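Side-chain contacts in uncharacterized protein (Bacteroides ovatus CL02T12C04, PDB 6PTM), which probably hydrolyses carrageenan from its chain ends, acting as an exo-carrageenase of glycoside hydrolase family 42: residues A[445-450]-A[590-595]; A[425-430]-A[490-495]. One frame throughout, in Å; residues are numbered along the deposited sequence.

In the fold
The two contacts lie close together in the fold, with their centres about 12 Å apart. Along the chain their segments alternate: 425-430, 445-450, 490-495, 590-595. Contact 2 belongs to the (beta/alpha)8 barrel expected for GH42, probably the catalytic domain. It joins the loop after strand 421-423 to helix 486-498. Contact 1 runs from the entry to helix 448-460 to the loop between helix 579-590 and strand 597-600. The two are linked directly. Asp446 N meets Cys428 O at 3.0 Å, a probable hydrogen bond, and Glu449 OE1 probably accepts from Ser426 N. This is consistent with barrel packing running on into a following domain built round the parallel sheet that includes strand 597-600.

Contact 1 (A[445-450]-A[590-595]); sequences FDWVEI and LNFSGL
Trp447 points the six-membered end of its indole at Asn591 and Phe592. Its CZ3 comes to 3.9 Å from Asn591 ND2 and to 4.2 Å from Phe592 CZ. Phe592 CZ lies over one face of the indole. The two rings are oblique, with centroids 5.8 Å apart and planes at 57°. Asn591 CG lies anti to the backbone N (chi1 -167°), which carries the amide toward the indole. The amide runs alongside in the opposite direction, its plane 20° from that of the ring. Its ND2 also lies 4.1 Å above the Phe592 ring plane, nearer the margin than the centre. This buried amide nitrogen donates to Glu708 OE2, which is likely to fix the turn of the amide.

No hydrogen bond crosses the contact; the join is van der Waals packing. Val448 CG2 lies 4.0 Å above the indole face turned away from Phe592, and Phe445 O sits in plane at the ring edge. Asp446 OD1 caps the following turn by accepting from Val448 N at 3.3 Å.

Trp447 stands where the chain enters helix 448-460. Asn591 and Phe592 follow helix 579-590 and precede strand 597-600, with helix 674-687 packed against their loop and strand 707-715 supplying Glu708.

Contact 2 (A[425-430]-A[490-495]); sequences ASSCGA and RGNYWL
Ser427 and Asn492 are the closest pair of backbone positions, with CA atoms 8.0 Å apart, where an irregular loop passes a regular turn of helix 486-498. Both side chains start out toward each other. Ser427 OG donates to Asn492 OD1 across a very short 2.5 Å, a distance doubtful as a measure of bond strength. OG lies between the backbone N and the carbonyl carbon of Ser427 (chi1 57°), which turns it to the helix. Ser427 CB follows it in, 3.2 Å from Asn492 OD1. Asn492 CG sits midway between two staggered positions (chi1 -121°), consistent with some strain in reaching the serine.

The loop follows strand 421-423. Helix 486-498 connects strands 466-471 and 503-506, a beta-alpha-beta crossover of the (beta/alpha)8 barrel expected for this family. The contact therefore ties the loop after one barrel strand to the helix after the next.

Tyr488, one turn earlier on this helix, also hydrogen-bonds to Ser427 OG through its OH, so two helix side chains grip the hydroxyl. With an alanine at Asn492, the buried Ser427 hydroxyl is likely to lose its amide acceptor, and the side of Phe445 that ND2 packs against would probably be left with a gap. Ile450 of helix 448-460 also touches the asparagine.

Contact 1 (A[445-450]-A[590-595])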
loop_
_atom_site.group_PDB
_atom_site.type_symbol
_atom_site.label_atom_id
_atom_site.label_comp_id
_atom_site.label_asym_id
_atom_site.label_seq_id
_atom_site.Cartn_x
_atom_site.Cartn_y
_atom_site.Cartn_z
ATOM N N PHE A 445 3.839 8.121 -12.993
ATOM C CA PHE A 445 3.221 6.831 -12.597
ATOM C C PHE A 445 1.975 7.143 -11.770
ATOM O O PHE A 445 1.763 8.297 -11.349
ATOM C CB PHE A 445 4.196 5.902 -11.839
ATOM C CG PHE A 445 4.854 6.518 -10.623
ATOM C CD1 PHE A 445 4.213 6.544 -9.397
ATOM C CD2 PHE A 445 6.123 7.050 -10.702
ATOM C CE1 PHE A 445 4.807 7.135 -8.291
ATOM C CE2 PHE A 445 6.711 7.649 -9.597
ATOM C CZ PHE A 445 6.042 7.710 -8.400
ATOM N N ASP A 446 1.196 6.112 -11.490
ATOM C CA ASP A 446 -0.014 6.267 -10.658
ATOM C C ASP A 446 0.468 6.351 -9.204
ATOM O O ASP A 446 0.674 5.294 -8.602
ATOM C CB ASP A 446 -1.011 5.133 -10.933
ATOM C CG ASP A 446 -2.245 5.259 -10.048
ATOM O OD1 ASP A 446 -2.349 6.290 -9.345
ATOM O OD2 ASP A 446 -3.067 4.335 -10.056
ATOM N N TRP A 447 0.628 7.570 -8.685
ATOM C CA TRP A 447 1.171 7.891 -7.338
ATOM C C TRP A 447 0.087 7.826 -6.244
ATOM O O TRP A 447 0.438 8.055 -5.081
ATOM C CB TRP A 447 1.814 9.296 -7.329
ATOM C CG TRP A 447 0.842 10.398 -7.641
ATOM C CD1 TRP A 447 0.161 10.569 -8.818
ATOM C CD2 TRP A 447 0.363 11.439 -6.764
ATOM N NE1 TRP A 447 -0.674 11.651 -8.750
ATOM C CE2 TRP A 447 -0.563 12.219 -7.509
ATOM C CE3 TRP A 447 0.638 11.810 -5.446
ATOM C CZ2 TRP A 447 -1.235 13.305 -6.960
ATOM C CZ3 TRP A 447 0.003 12.913 -4.917
ATOM C CH2 TRP A 447 -0.933 13.634 -5.655
ATOM N N VAL A 448 -1.186 7.619 -6.580
ATOM C CA VAL A 448 -2.321 7.982 -5.677
ATOM C C VAL A 448 -2.404 6.967 -4.517
ATOM O O VAL A 448 -2.619 7.409 -3.377
ATOM C CB VAL A 448 -3.665 8.122 -6.432
ATOM C CG1 VAL A 448 -4.808 8.351 -5.475
ATOM C CG2 VAL A 448 -3.645 9.283 -7.414
ATOM N N GLU A 449 -2.242 5.667 -4.780
ATOM C CA GLU A 449 -2.320 4.643 -3.703
ATOM C C GLU A 449 -1.140 4.781 -2.719
ATOM O O GLU A 449 -1.399 4.842 -1.481
ATOM C CB GLU A 449 -2.434 3.264 -4.324
ATOM C CG GLU A 449 -3.723 3.100 -5.090
ATOM C CD GLU A 449 -3.871 1.736 -5.727
ATOM O OE1 GLU A 449 -3.412 0.727 -5.120
ATOM O OE2 GLU A 449 -4.412 1.708 -6.830
ATOM N N ILE A 450 0.116 4.820 -3.191
ATOM C CA ILE A 450 1.299 4.837 -2.272
ATOM C C ILE A 450 1.484 6.205 -1.588
ATOM O O ILE A 450 2.246 6.258 -0.607
ATOM C CB ILE A 450 2.578 4.388 -2.986
ATOM C CG1 ILE A 450 2.948 5.260 -4.186
ATOM C CG2 ILE A 450 2.493 2.911 -3.364
ATOM C CD1 ILE A 450 4.336 4.937 -4.730
ATOM N N LEU A 590 -2.364 20.389 -1.833
ATOM C CA LEU A 590 -1.629 20.655 -0.579
ATOM C C LEU A 590 -0.288 19.900 -0.528
ATOM O O LEU A 590 0.518 20.267 0.278
ATOM C CB LEU A 590 -2.501 20.270 0.622
ATOM C CG LEU A 590 -3.806 21.042 0.825
ATOM C CD1 LEU A 590 -4.515 20.516 2.068
ATOM C CD2 LEU A 590 -3.572 22.544 0.921
ATOM N N ASN A 591 -0.081 18.869 -1.336
ATOM C CA ASN A 591 0.950 17.828 -1.093
ATOM C C ASN A 591 2.358 18.201 -1.591
ATOM O O ASN A 591 3.312 17.410 -1.316
ATOM C CB ASN A 591 0.616 16.506 -1.775
ATOM C CG ASN A 591 1.504 15.401 -1.255
ATOM O OD1 ASN A 591 1.617 15.247 -0.044
ATOM N ND2 ASN A 591 2.154 14.678 -2.151
ATOM N N PHE A 592 2.543 19.353 -2.237
ATOM C CA PHE A 592 3.867 19.718 -2.795
ATOM C C PHE A 592 4.368 20.997 -2.134
ATOM O O PHE A 592 5.057 21.759 -2.802
ATOM C CB PHE A 592 3.785 19.808 -4.329
ATOM C CG PHE A 592 3.343 18.517 -4.952
ATOM C CD1 PHE A 592 1.992 18.233 -5.084
ATOM C CD2 PHE A 592 4.262 17.555 -5.314
ATOM C CE1 PHE A 592 1.574 17.032 -5.608
ATOM C CE2 PHE A 592 3.840 16.354 -5.852
ATOM C CZ PHE A 592 2.493 16.084 -5.974
ATOM N N SER A 593 4.122 21.168 -0.835
ATOM C CA SER A 593 4.534 22.374 -0.062
ATOM C C SER A 593 5.511 21.999 1.060
ATOM O O SER A 593 5.668 22.819 1.971
ATOM C CB SER A 593 3.322 23.103 0.492
ATOM O OG SER A 593 2.451 23.494 -0.548
ATOM N N GLY A 594 6.080 20.781 1.062
ATOM C CA GLY A 594 7.056 20.351 2.068
ATOM C C GLY A 594 6.442 19.747 3.330
ATOM O O GLY A 594 7.205 19.409 4.256
ATOM N N LEU A 595 5.121 19.629 3.395
ATOM C CA LEU A 595 4.373 19.155 4.590
ATOM C C LEU A 595 3.737 17.807 4.296
ATOM O O LEU A 595 3.147 17.609 3.238
ATOM C CB LEU A 595 3.267 20.150 4.912
ATOM C CG LEU A 595 3.713 21.545 5.339
ATOM C CD1 LEU A 595 2.492 22.425 5.517
ATOM C CD2 LEU A 595 4.569 21.476 6.602
#

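Contact 2 (A[425-430]-A[490-495])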
loop_
_atom_site.group_PDB
_atom_site.type_symbol
_atom_site.label_atom_id
_atom_site.label_comp_id
_atom_site.label_asym_id
_atom_site.label_seq_id
_atom_site.Cartn_x
_atom_site.Cartn_y
_atom_site.Cartn_z
ATOM N N ALA A 425 -1.049 -2.312 -2.551
ATOM C CA ALA A 425 -0.965 -1.046 -3.315
ATOM C C ALA A 425 -0.297 -1.329 -4.643
ATOM O O ALA A 425 0.736 -2.055 -4.636
ATOM C CB ALA A 425 -0.213 0.027 -2.574
ATOM N N SER A 426 -0.909 -0.785 -5.708
ATOM C CA SER A 426 -0.399 -0.703 -7.099
ATOM C C SER A 426 0.070 0.724 -7.383
ATOM O O SER A 426 -0.509 1.684 -6.812
ATOM C CB SER A 426 -1.445 -1.047 -8.134
ATOM O OG SER A 426 -1.898 -2.373 -7.981
ATOM N N SER A 427 1.031 0.845 -8.296
ATOM C CA SER A 427 1.440 2.126 -8.916
ATOM C C SER A 427 1.554 1.914 -10.438
ATOM O O SER A 427 0.535 1.825 -11.118
ATOM C CB SER A 427 2.710 2.644 -8.267
ATOM O OG SER A 427 3.766 1.689 -8.363
ATOM N N CYS A 428 2.764 1.806 -10.955
ATOM C CA CYS A 428 3.036 1.458 -12.369
ATOM C C CYS A 428 2.621 2.600 -13.317
ATOM O O CYS A 428 2.015 3.624 -12.872
ATOM C CB CYS A 428 2.384 0.129 -12.742
ATOM S SG CYS A 428 3.201 -1.282 -11.949
ATOM N N GLY A 429 2.970 2.413 -14.590
ATOM C CA GLY A 429 2.869 3.423 -15.663
ATOM C C GLY A 429 1.610 3.236 -16.502
ATOM O O GLY A 429 0.607 2.641 -16.003
ATOM N N ALA A 430 1.647 3.739 -17.748
ATOM C CA ALA A 430 0.459 3.808 -18.629
ATOM C C ALA A 430 0.015 2.380 -18.957
ATOM O O ALA A 430 0.872 1.499 -19.134
ATOM C CB ALA A 430 0.774 4.619 -19.871
ATOM N N ARG A 490 13.455 2.078 -7.799
ATOM C CA ARG A 490 14.003 2.746 -6.580
ATOM C C ARG A 490 13.074 3.886 -6.144
ATOM O O ARG A 490 12.763 3.979 -4.941
ATOM C CB ARG A 490 15.405 3.288 -6.851
ATOM C CG ARG A 490 15.931 4.264 -5.813
ATOM C CD ARG A 490 17.375 4.626 -6.112
ATOM N NE ARG A 490 18.263 3.486 -5.895
ATOM C CZ ARG A 490 18.850 3.162 -4.739
ATOM N NH1 ARG A 490 18.659 3.901 -3.669
ATOM N NH2 ARG A 490 19.632 2.084 -4.655
ATOM N N GLY A 491 12.682 4.760 -7.059
ATOM C CA GLY A 491 11.824 5.916 -6.699
ATOM C C GLY A 491 10.536 5.472 -6.039
ATOM O O GLY A 491 10.061 6.105 -5.082
ATOM N N ASN A 492 9.956 4.395 -6.535
ATOM C CA ASN A 492 8.650 3.898 -6.066
ATOM C C ASN A 492 8.795 3.281 -4.682
ATOM O O ASN A 492 7.933 3.561 -3.841
ATOM C CB ASN A 492 8.061 2.914 -7.072
ATOM C CG ASN A 492 6.719 3.375 -7.570
ATOM O OD1 ASN A 492 5.695 2.787 -7.221
ATOM N ND2 ASN A 492 6.721 4.437 -8.366
ATOM N N TYR A 493 9.794 2.442 -4.458
ATOM C CA TYR A 493 9.934 1.771 -3.149
ATOM C C TYR A 493 10.328 2.844 -2.139
ATOM O O TYR A 493 9.912 2.801 -0.991
ATOM C CB TYR A 493 10.901 0.586 -3.204
ATOM C CG TYR A 493 10.240 -0.669 -3.696
ATOM C CD1 TYR A 493 10.072 -0.881 -5.052
ATOM C CD2 TYR A 493 9.727 -1.607 -2.827
ATOM C CE1 TYR A 493 9.409 -1.999 -5.532
ATOM C CE2 TYR A 493 9.091 -2.753 -3.296
ATOM C CZ TYR A 493 8.907 -2.937 -4.654
ATOM O OH TYR A 493 8.275 -4.036 -5.148
ATOM N N TRP A 494 11.134 3.797 -2.576
ATOM C CA TRP A 494 11.605 4.867 -1.669
ATOM C C TRP A 494 10.381 5.703 -1.242
ATOM O O TRP A 494 10.172 5.955 -0.025
ATOM C CB TRP A 494 12.685 5.707 -2.368
ATOM C CG TRP A 494 13.307 6.702 -1.446
ATOM C CD1 TRP A 494 12.800 7.904 -1.080
ATOM C CD2 TRP A 494 14.549 6.555 -0.741
ATOM N NE1 TRP A 494 13.640 8.523 -0.204
ATOM C CE2 TRP A 494 14.727 7.726 0.018
ATOM C CE3 TRP A 494 15.524 5.562 -0.696
ATOM C CZ2 TRP A 494 15.829 7.908 0.835
ATOM C CZ3 TRP A 494 16.619 5.738 0.108
ATOM C CH2 TRP A 494 16.764 6.893 0.874
ATOM N N LEU A 495 9.605 6.158 -2.225
ATOM C CA LEU A 495 8.447 7.032 -1.961
ATOM C C LEU A 495 7.436 6.295 -1.063
ATOM O O LEU A 495 7.000 6.861 -0.034
ATOM C CB LEU A 495 7.863 7.468 -3.311
ATOM C CG LEU A 495 6.618 8.341 -3.256
ATOM C CD1 LEU A 495 6.917 9.687 -2.626
ATOM C CD2 LEU A 495 6.017 8.465 -4.654
#